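Local coordinates for protein formate dehydrogenase (Staphylococcus aureus, PDB 6TTB) that binds NAD and, as an NAD-dependent formate dehydrogenase, catalyses the oxidation of formate to carbon dioxide, at residues L59-F62 / L63-G67; G141-T144 / V145-E149; E173-L176 / S177-G180. All coordinates share one frame; numbering follows the deposited sequence.

Contact 1: L59-F62 / L63-G67; sequences LKTF and LEERG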
loop_
_atom_site.group_PDB
_atom_site.type_symbol
_atom_site.label_atom_id
_atom_site.label_comp_id
_atom_site.label_asym_id
_atom_site.label_seq_id
_atom_site.Cartn_x
_atom_site.Cartn_y
_atom_site.Cartn_z
ATOM N N LEU A 59 7.816 16.266 28.417
ATOM C CA LEU A 59 8.246 15.839 29.747
ATOM C C LEU A 59 9.051 16.931 30.480
ATOM O O LEU A 59 9.112 16.943 31.708
ATOM C CB LEU A 59 9.022 14.508 29.671
ATOM C CG LEU A 59 8.198 13.258 29.291
ATOM C CD1 LEU A 59 9.075 12.156 28.763
ATOM C CD2 LEU A 59 7.361 12.755 30.440
ATOM N N LYS A 60 9.671 17.841 29.743
ATOM C CA LYS A 60 10.590 18.794 30.348
ATOM C C LYS A 60 9.871 19.574 31.406
ATOM O O LYS A 60 10.276 19.541 32.542
ATOM C CB LYS A 60 11.020 19.818 29.314
ATOM C CG LYS A 60 12.180 20.752 29.665
ATOM C CD LYS A 60 12.686 21.146 28.284
ATOM C CE LYS A 60 12.071 20.204 27.207
ATOM N NZ LYS A 60 12.830 20.178 25.924
ATOM N N THR A 61 8.841 20.327 30.999
ATOM C CA THR A 61 7.945 21.019 31.904
ATOM C C THR A 61 7.218 20.034 32.811
ATOM O O THR A 61 7.230 20.196 34.021
ATOM C CB THR A 61 6.960 21.922 31.149
ATOM O OG1 THR A 61 7.343 21.883 29.784
ATOM C CG2 THR A 61 7.005 23.381 31.581
ATOM N N PHE A 62 6.631 18.978 32.246
ATOM C CA PHE A 62 5.866 18.048 33.062
ATOM C C PHE A 62 6.715 17.549 34.212
ATOM O O PHE A 62 6.220 17.387 35.313
ATOM C CB PHE A 62 5.412 16.851 32.251
ATOM C CG PHE A 62 4.747 15.794 33.089
ATOM C CD1 PHE A 62 5.493 14.852 33.766
ATOM C CD2 PHE A 62 3.377 15.760 33.221
ATOM C CE1 PHE A 62 4.888 13.895 34.571
ATOM C CE2 PHE A 62 2.775 14.790 33.994
ATOM C CZ PHE A 62 3.534 13.870 34.691
ATOM N N LEU A 63 7.990 17.261 33.936
ATOM C CA LEU A 63 8.903 16.737 34.954
ATOM C C LEU A 63 9.472 17.865 35.802
ATOM O O LEU A 63 9.420 17.802 37.011
ATOM C CB LEU A 63 10.034 15.948 34.282
ATOM C CG LEU A 63 9.646 14.544 33.826
ATOM C CD1 LEU A 63 10.823 13.816 33.211
ATOM C CD2 LEU A 63 9.065 13.762 34.974
ATOM N N GLU A 64 10.086 18.855 35.154
ATOM C CA GLU A 64 10.709 19.972 35.851
ATOM C C GLU A 64 9.652 20.801 36.595
ATOM O O GLU A 64 9.973 21.776 37.235
ATOM C CB GLU A 64 11.527 20.838 34.875
ATOM C CG GLU A 64 12.858 20.202 34.423
ATOM C CD GLU A 64 13.603 20.903 33.270
ATOM O OE1 GLU A 64 13.964 22.118 33.409
ATOM O OE2 GLU A 64 13.827 20.246 32.232
ATOM N N GLU A 65 8.402 20.384 36.533
ATOM C CA GLU A 65 7.334 21.088 37.213
ATOM C C GLU A 65 7.008 20.375 38.497
ATOM O O GLU A 65 6.127 20.799 39.215
ATOM C CB GLU A 65 6.041 20.959 36.425
ATOM C CG GLU A 65 5.102 22.128 36.602
ATOM C CD GLU A 65 4.462 22.533 35.275
ATOM O OE1 GLU A 65 3.334 22.070 34.998
ATOM O OE2 GLU A 65 5.143 23.231 34.469
ATOM N N ARG A 66 7.629 19.228 38.697
ATOM C CA ARG A 66 7.264 18.315 39.754
ATOM C C ARG A 66 8.490 18.027 40.596
ATOM O O ARG A 66 8.445 17.182 41.466
ATOM C CB ARG A 66 6.756 17.019 39.164
ATOM C CG ARG A 66 5.516 17.174 38.311
ATOM C CD ARG A 66 4.599 16.003 38.699
ATOM N NE ARG A 66 3.347 15.801 37.971
ATOM C CZ ARG A 66 2.914 16.474 36.867
ATOM N NH1 ARG A 66 3.698 17.321 36.215
ATOM N NH2 ARG A 66 1.727 16.187 36.368
ATOM N N GLY A 67 9.573 18.777 40.344
ATOM C CA GLY A 67 10.718 18.742 41.229
ATOM C C GLY A 67 11.820 17.841 40.706
ATOM O O GLY A 67 12.868 17.753 41.340
#
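Leu-59 and Lys-60 accept helical i to i+4 hydrogen bonds from the amides of Leu-63 and Glu-64, and the second of these, Glu-64 N to Lys-60 O, measures 2.7 Å with an N-H...O angle of 154°. Two residues further on, where the helix gives way to a loop, the side chains of Phe-62 and Arg-66 make the main contact. The guanidinium lies over one face of the phenyl ring, with the two centres 3.6 Å apart and the planes inclined by 29°, a stacked cation-pi pair. Phe-62 swings its ring out with CG anti to the backbone N (chi1 174°), while the arginine chain, bent at chi2, folds back across it. Arg-66 NH1 also reaches the backbone of the same phenylalanine, making a weak hydrogen bond of 2.7 Å to Phe-62 O. NH2 extends to a salt bridge with Glu-345. The guanidinium is thus tied to a ring, a carbonyl and a carboxylate, a combination that should restrict its rotation.

These residues belong to helix 59-64, the crossover of a beta-alpha-beta unit between the parallel strands 34-38 and 69-73. Leu-59 and Leu-63 lie on its buried side, CB of Leu-59 standing 4.0 Å from CD1 of Leu-63, and both pack on Phe-70 of strand 69-73. The other methyl, Leu-63 CD2, approaches the edge of the Phe-62 ring at 3.9 Å from Phe-62 CD1. Helix 330-348 closes a further side, with Val-340 and Leu-344 against Leu-59, and Lys-341 and Glu-345 against Phe-62.

Lys-60 and Glu-64 run side by side in the same direction, and the contact is made by Lys-60 CG against Glu-64 OE2. The charged ends stay 6.4 Å apart, Lys-60 NZ to Glu-64 OE2; the lysine bends at chi3, and NZ is hydrogen-bonded to Lys-54 O.

Contact 2: G141-T144 / V145-E149; sequences GSNT and VSVAE. With NAD (nicotinamide-adenine-dinucleotide), chain C.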
loop_
_atom_site.group_PDB
_atom_site.type_symbol
_atom_site.label_atom_id
_atom_site.label_comp_id
_atom_site.label_asym_id
_atom_site.label_seq_id
_atom_site.Cartn_x
_atom_site.Cartn_y
_atom_site.Cartn_z
ATOM N N GLY A 141 -1.675 -0.235 23.668
ATOM C CA GLY A 141 -2.911 0.247 23.088
ATOM C C GLY A 141 -2.672 1.454 22.207
ATOM O O GLY A 141 -3.274 1.568 21.151
ATOM N N SER A 142 -1.625 2.193 22.549
ATOM C CA SER A 142 -1.434 3.543 22.096
ATOM C C SER A 142 -1.300 3.658 20.557
ATOM O O SER A 142 -1.425 4.787 20.016
ATOM C CB SER A 142 -0.276 4.102 22.791
ATOM O OG SER A 142 0.902 3.568 22.226
ATOM N N ASN A 143 -1.006 2.530 19.847
ATOM C CA ASN A 143 -0.694 2.613 18.408
ATOM C C ASN A 143 -1.078 1.326 17.662
ATOM O O ASN A 143 -0.613 1.021 16.549
ATOM C CB ASN A 143 0.745 2.997 18.177
ATOM C CG ASN A 143 1.671 2.005 18.840
ATOM O OD1 ASN A 143 1.309 0.829 19.034
ATOM N ND2 ASN A 143 2.884 2.448 19.135
ATOM N N THR A 144 -2.019 0.623 18.220
ATOM C CA THR A 144 -2.509 -0.566 17.579
ATOM C C THR A 144 -3.053 -0.207 16.207
ATOM O O THR A 144 -2.670 -0.821 15.246
ATOM C CB THR A 144 -3.436 -1.295 18.546
ATOM O OG1 THR A 144 -4.443 -0.397 19.061
ATOM C CG2 THR A 144 -2.640 -1.830 19.722
ATOM N N VAL A 145 -3.923 0.836 16.111
ATOM C CA VAL A 145 -4.635 1.073 14.852
ATOM C C VAL A 145 -3.649 1.461 13.776
ATOM O O VAL A 145 -3.771 1.025 12.600
ATOM C CB VAL A 145 -5.657 2.166 14.949
ATOM C CG1 VAL A 145 -6.162 2.489 13.565
ATOM C CG2 VAL A 145 -6.786 1.800 15.874
ATOM N N SER A 146 -2.730 2.350 14.175
ATOM C CA SER A 146 -1.706 2.810 13.272
ATOM C C SER A 146 -1.075 1.631 12.586
ATOM O O SER A 146 -0.872 1.665 11.360
ATOM C CB SER A 146 -0.671 3.595 13.988
ATOM O OG SER A 146 0.117 4.336 13.075
ATOM N N VAL A 147 -0.697 0.623 13.389
ATOM C CA VAL A 147 0.071 -0.506 12.868
ATOM C C VAL A 147 -0.826 -1.331 11.948
ATOM O O VAL A 147 -0.400 -1.739 10.859
ATOM C CB VAL A 147 0.734 -1.317 14.009
ATOM C CG1 VAL A 147 1.433 -2.550 13.537
ATOM C CG2 VAL A 147 1.705 -0.452 14.793
ATOM N N ALA A 148 -2.109 -1.403 12.239
ATOM C CA ALA A 148 -2.965 -2.162 11.345
ATOM C C ALA A 148 -2.976 -1.507 9.997
ATOM O O ALA A 148 -2.793 -2.195 8.963
ATOM C CB ALA A 148 -4.340 -2.248 11.869
ATOM N N GLU A 149 -3.196 -0.167 10.003
ATOM C CA GLU A 149 -3.213 0.593 8.756
ATOM C C GLU A 149 -1.911 0.296 8.002
ATOM O O GLU A 149 -1.895 -0.001 6.803
ATOM C CB GLU A 149 -3.293 2.087 9.017
ATOM C CG GLU A 149 -4.529 2.563 9.719
ATOM C CD GLU A 149 -4.622 4.093 9.924
ATOM O OE1 GLU A 149 -3.690 4.789 9.534
ATOM O OE2 GLU A 149 -5.687 4.595 10.436
HETATM P PA NAD C . -1.648 -8.799 21.150
HETATM O O1A NAD C . -1.157 -9.380 22.433
HETATM O O2A NAD C . -3.031 -8.187 21.029
HETATM O O5B NAD C . -1.383 -9.826 19.937
HETATM C C5B NAD C . -0.516 -10.969 20.089
HETATM C C4B NAD C . -1.358 -12.213 19.955
HETATM O O4B NAD C . -0.543 -13.216 19.319
HETATM C C3B NAD C . -1.873 -12.815 21.285
HETATM O O3B NAD C . -3.269 -12.663 21.540
HETATM C C2B NAD C . -1.472 -14.295 21.242
HETATM O O2B NAD C . -2.560 -15.173 21.443
HETATM C C1B NAD C . -0.792 -14.479 19.878
HETATM N N9A NAD C . 0.451 -15.254 19.959
HETATM C C8A NAD C . 1.152 -15.578 21.114
HETATM N N7A NAD C . 2.138 -16.421 20.907
HETATM C C5A NAD C . 2.033 -16.759 19.559
HETATM C C6A NAD C . 2.752 -17.664 18.723
HETATM N N6A NAD C . 3.704 -18.478 19.143
HETATM N N1A NAD C . 2.320 -17.806 17.445
HETATM C C2A NAD C . 1.318 -17.021 17.016
HETATM N N3A NAD C . 0.604 -16.114 17.690
HETATM C C4A NAD C . 1.000 -16.031 18.964
HETATM O O3 NAD C . -0.628 -7.703 20.726
HETATM P PN NAD C . -0.917 -6.666 19.595
HETATM O O1N NAD C . -1.336 -5.397 20.290
HETATM O O2N NAD C . -1.837 -7.277 18.578
HETATM O O5D NAD C . 0.571 -6.509 18.973
HETATM C C5D NAD C . 0.955 -7.331 17.829
HETATM C C4D NAD C . 2.432 -7.215 17.684
HETATM O O4D NAD C . 2.711 -6.012 16.928
HETATM C C3D NAD C . 3.155 -7.090 19.047
HETATM O O3D NAD C . 3.942 -8.230 19.357
HETATM C C2D NAD C . 3.953 -5.786 18.944
HETATM O O2D NAD C . 5.330 -5.874 19.287
HETATM C C1D NAD C . 3.816 -5.345 17.498
HETATM N N1N NAD C . 3.590 -3.892 17.459
HETATM C C2N NAD C . 4.458 -3.067 16.680
HETATM C C3N NAD C . 4.260 -1.669 16.623
HETATM C C7N NAD C . 4.984 -0.826 15.573
HETATM O O7N NAD C . 5.181 0.366 15.806
HETATM N N7N NAD C . 5.362 -1.402 14.415
HETATM C C4N NAD C . 3.322 -1.087 17.555
HETATM C C5N NAD C . 2.496 -1.918 18.342
HETATM C C6N NAD C . 2.668 -3.317 18.300
#
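The first turn of helix 144-160, where Asn-143 and Thr-144 meet Val-147 and Ala-148, forms part of the wall of the NAD pocket. Asn-143 is the N-cap residue; its backbone O accepts from Val-147 N at 3.2 Å, and Thr-144 O takes the amide of Ala-148 at 3.1 Å. The hydroxyl of Thr-144 turns back to the preceding loop, OG1 donating to Gly-141 O over 3.1 Å. With OG1 between backbone N and carbonyl carbon (chi1 52°), Thr-144 CG2 is left toward the cofactor, 3.8 Å from NAD O1N.

At the nicotinamide, Asn-143 OD1 comes in at the rim, close to the ring plane, 3.1 Å from both NAD C4N and C5N, whereas Val-147 CG2 lies to one face, 3.3 Å from C4N. Asn-143 ND2 is hydrogen-bonded to Gly-327 O, which probably helps to orient the amide. Ser-146 OG, hydrogen-bonded to Ser-326 O, also hydrogen-bonds to Arg-160 of the second subunit, with which Glu-149 OE1 forms a salt bridge, so the start of this helix joins pocket and dimer interface.

C4N receives hydride in NAD chemistry; the amide oxygen beside it would probably favour the positive charge of the oxidised ring, while the valine methyl is apolar.

Contact 3: E173-L176 / S177-G180; sequences EWNL and SQVG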
loop_
_atom_site.group_PDB
_atom_site.type_symbol
_atom_site.label_atom_id
_atom_site.label_comp_id
_atom_site.label_asym_id
_atom_site.label_seq_id
_atom_site.Cartn_x
_atom_site.Cartn_y
_atom_site.Cartn_z
ATOM N N GLU A 173 9.289 6.488 -17.299
ATOM C CA GLU A 173 8.909 5.287 -18.013
ATOM C C GLU A 173 7.389 5.134 -18.191
ATOM O O GLU A 173 6.589 5.909 -17.639
ATOM C CB GLU A 173 9.446 4.118 -17.257
ATOM C CG GLU A 173 10.896 3.967 -17.503
ATOM C CD GLU A 173 11.460 2.729 -16.833
ATOM O OE1 GLU A 173 12.677 2.611 -16.817
ATOM O OE2 GLU A 173 10.649 1.879 -16.310
ATOM N N TRP A 174 7.024 4.133 -19.016
ATOM C CA TRP A 174 5.646 3.749 -19.224
ATOM C C TRP A 174 5.563 2.391 -19.926
ATOM O O TRP A 174 5.490 2.320 -21.134
ATOM C CB TRP A 174 4.842 4.853 -19.934
ATOM C CG TRP A 174 3.352 4.594 -19.954
ATOM C CD1 TRP A 174 2.687 3.741 -20.793
ATOM C CD2 TRP A 174 2.332 5.205 -19.123
ATOM N NE1 TRP A 174 1.346 3.767 -20.528
ATOM C CE2 TRP A 174 1.091 4.695 -19.553
ATOM C CE3 TRP A 174 2.330 6.189 -18.133
ATOM C CZ2 TRP A 174 -0.115 5.075 -18.976
ATOM C CZ3 TRP A 174 1.134 6.587 -17.587
ATOM C CH2 TRP A 174 -0.065 6.000 -17.973
ATOM N N ASN A 175 5.503 1.311 -19.135
ATOM C CA ASN A 175 5.741 -0.034 -19.623
ATOM C C ASN A 175 4.861 -0.972 -18.847
ATOM O O ASN A 175 5.212 -1.398 -17.764
ATOM C CB ASN A 175 7.189 -0.490 -19.467
ATOM C CG ASN A 175 7.351 -1.936 -19.886
ATOM O OD1 ASN A 175 6.463 -2.503 -20.536
ATOM N ND2 ASN A 175 8.453 -2.566 -19.487
ATOM N N LEU A 176 3.753 -1.343 -19.448
ATOM C CA LEU A 176 2.707 -2.015 -18.719
ATOM C C LEU A 176 2.994 -3.514 -18.612
ATOM O O LEU A 176 2.396 -4.206 -17.815
ATOM C CB LEU A 176 1.380 -1.699 -19.406
ATOM C CG LEU A 176 0.640 -0.519 -18.770
ATOM C CD1 LEU A 176 1.614 0.538 -18.276
ATOM C CD2 LEU A 176 -0.376 0.090 -19.711
ATOM N N SER A 177 3.882 -4.024 -19.443
ATOM C CA SER A 177 4.180 -5.446 -19.351
ATOM C C SER A 177 4.858 -5.705 -18.029
ATOM O O SER A 177 4.535 -6.673 -17.344
ATOM C CB SER A 177 5.023 -5.927 -20.490
ATOM O OG SER A 177 4.205 -5.996 -21.659
ATOM N N GLN A 178 5.742 -4.778 -17.645
ATOM C CA GLN A 178 6.696 -5.117 -16.623
ATOM C C GLN A 178 6.116 -4.804 -15.274
ATOM O O GLN A 178 6.578 -5.378 -14.278
ATOM C CB GLN A 178 8.018 -4.397 -16.825
ATOM C CG GLN A 178 9.095 -4.930 -15.897
ATOM C CD GLN A 178 10.192 -3.911 -15.714
ATOM O OE1 GLN A 178 10.914 -3.576 -16.644
ATOM N NE2 GLN A 178 10.286 -3.366 -14.514
ATOM N N VAL A 179 5.182 -3.825 -15.240
ATOM C CA VAL A 179 4.399 -3.595 -14.040
ATOM C C VAL A 179 3.390 -4.705 -13.946
ATOM O O VAL A 179 3.135 -5.256 -12.859
ATOM C CB VAL A 179 3.594 -2.308 -14.032
ATOM C CG1 VAL A 179 3.536 -1.693 -12.654
ATOM C CG2 VAL A 179 3.912 -1.323 -15.155
ATOM N N GLY A 180 2.716 -4.937 -15.068
ATOM C CA GLY A 180 1.646 -5.903 -15.086
ATOM C C GLY A 180 2.091 -7.223 -14.465
ATOM O O GLY A 180 1.365 -7.813 -13.632
#
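Asn-175 caps the N-terminus of helix 176-180 through an Asx turn: its OD1 accepts from Ser-177 N at 3.2 Å. The amide comes in from above the side-chain carbonyl plane, 52° out of it. CG stands anti to the backbone N (chi1 175°), which swings the carboxamide forward beside the first turn. There Asn-175 ND2 lies 3.3 Å from Gln-178 CB, and the two amide groups cross nearly at right angles. The backbone adds a weak bond from Gln-178 N to Asn-175 O and the helical bond from Gly-180 N to Leu-176 O, 2.9 Å long. Leu-176 CD1 packs 4.3 Å from Val-179 CG2.

Around this first shell, helix 162-171 reaches the capping residue, Gln-168 NE2 donating to Asn-175 O, while Arg-167 forms a salt bridge with Glu-173. The second subunit contributes as well: its Arg-314 NH1 hydrogen-bonds to Glu-173 O, and Met-328 and Tyr-325 of that chain pack on Leu-176 and Val-179. The short helix is therefore part of the dimer contact. Trp-174 meets Trp-302 of the second subunit edge-to-face, and over one face of the Trp-174 ring, offset toward its rim, lies Leu-176 CD1, 3.9 Å above the plane.

Overall arrangement
The three contacts follow one another along the chain without touching. The centre of contact 2, the one that meets NAD, lies about 10 Å from the centre of the chain. The centre of contact 1 lies about 28 Å from that of contact 2, out on a helix that packs against the five-stranded parallel sheet, and that of contact 3 about 34 Å; contacts 1 and 3 are about 56 Å apart, centre to centre, on opposite sides of the chain's centre. Helix 330-348 packs against residues of both contact 1 and contact 2. Contacts 2 and 3 both touch the second subunit, although their nearest atoms remain about 20 Å apart, whereas contact 1 touches no other chain.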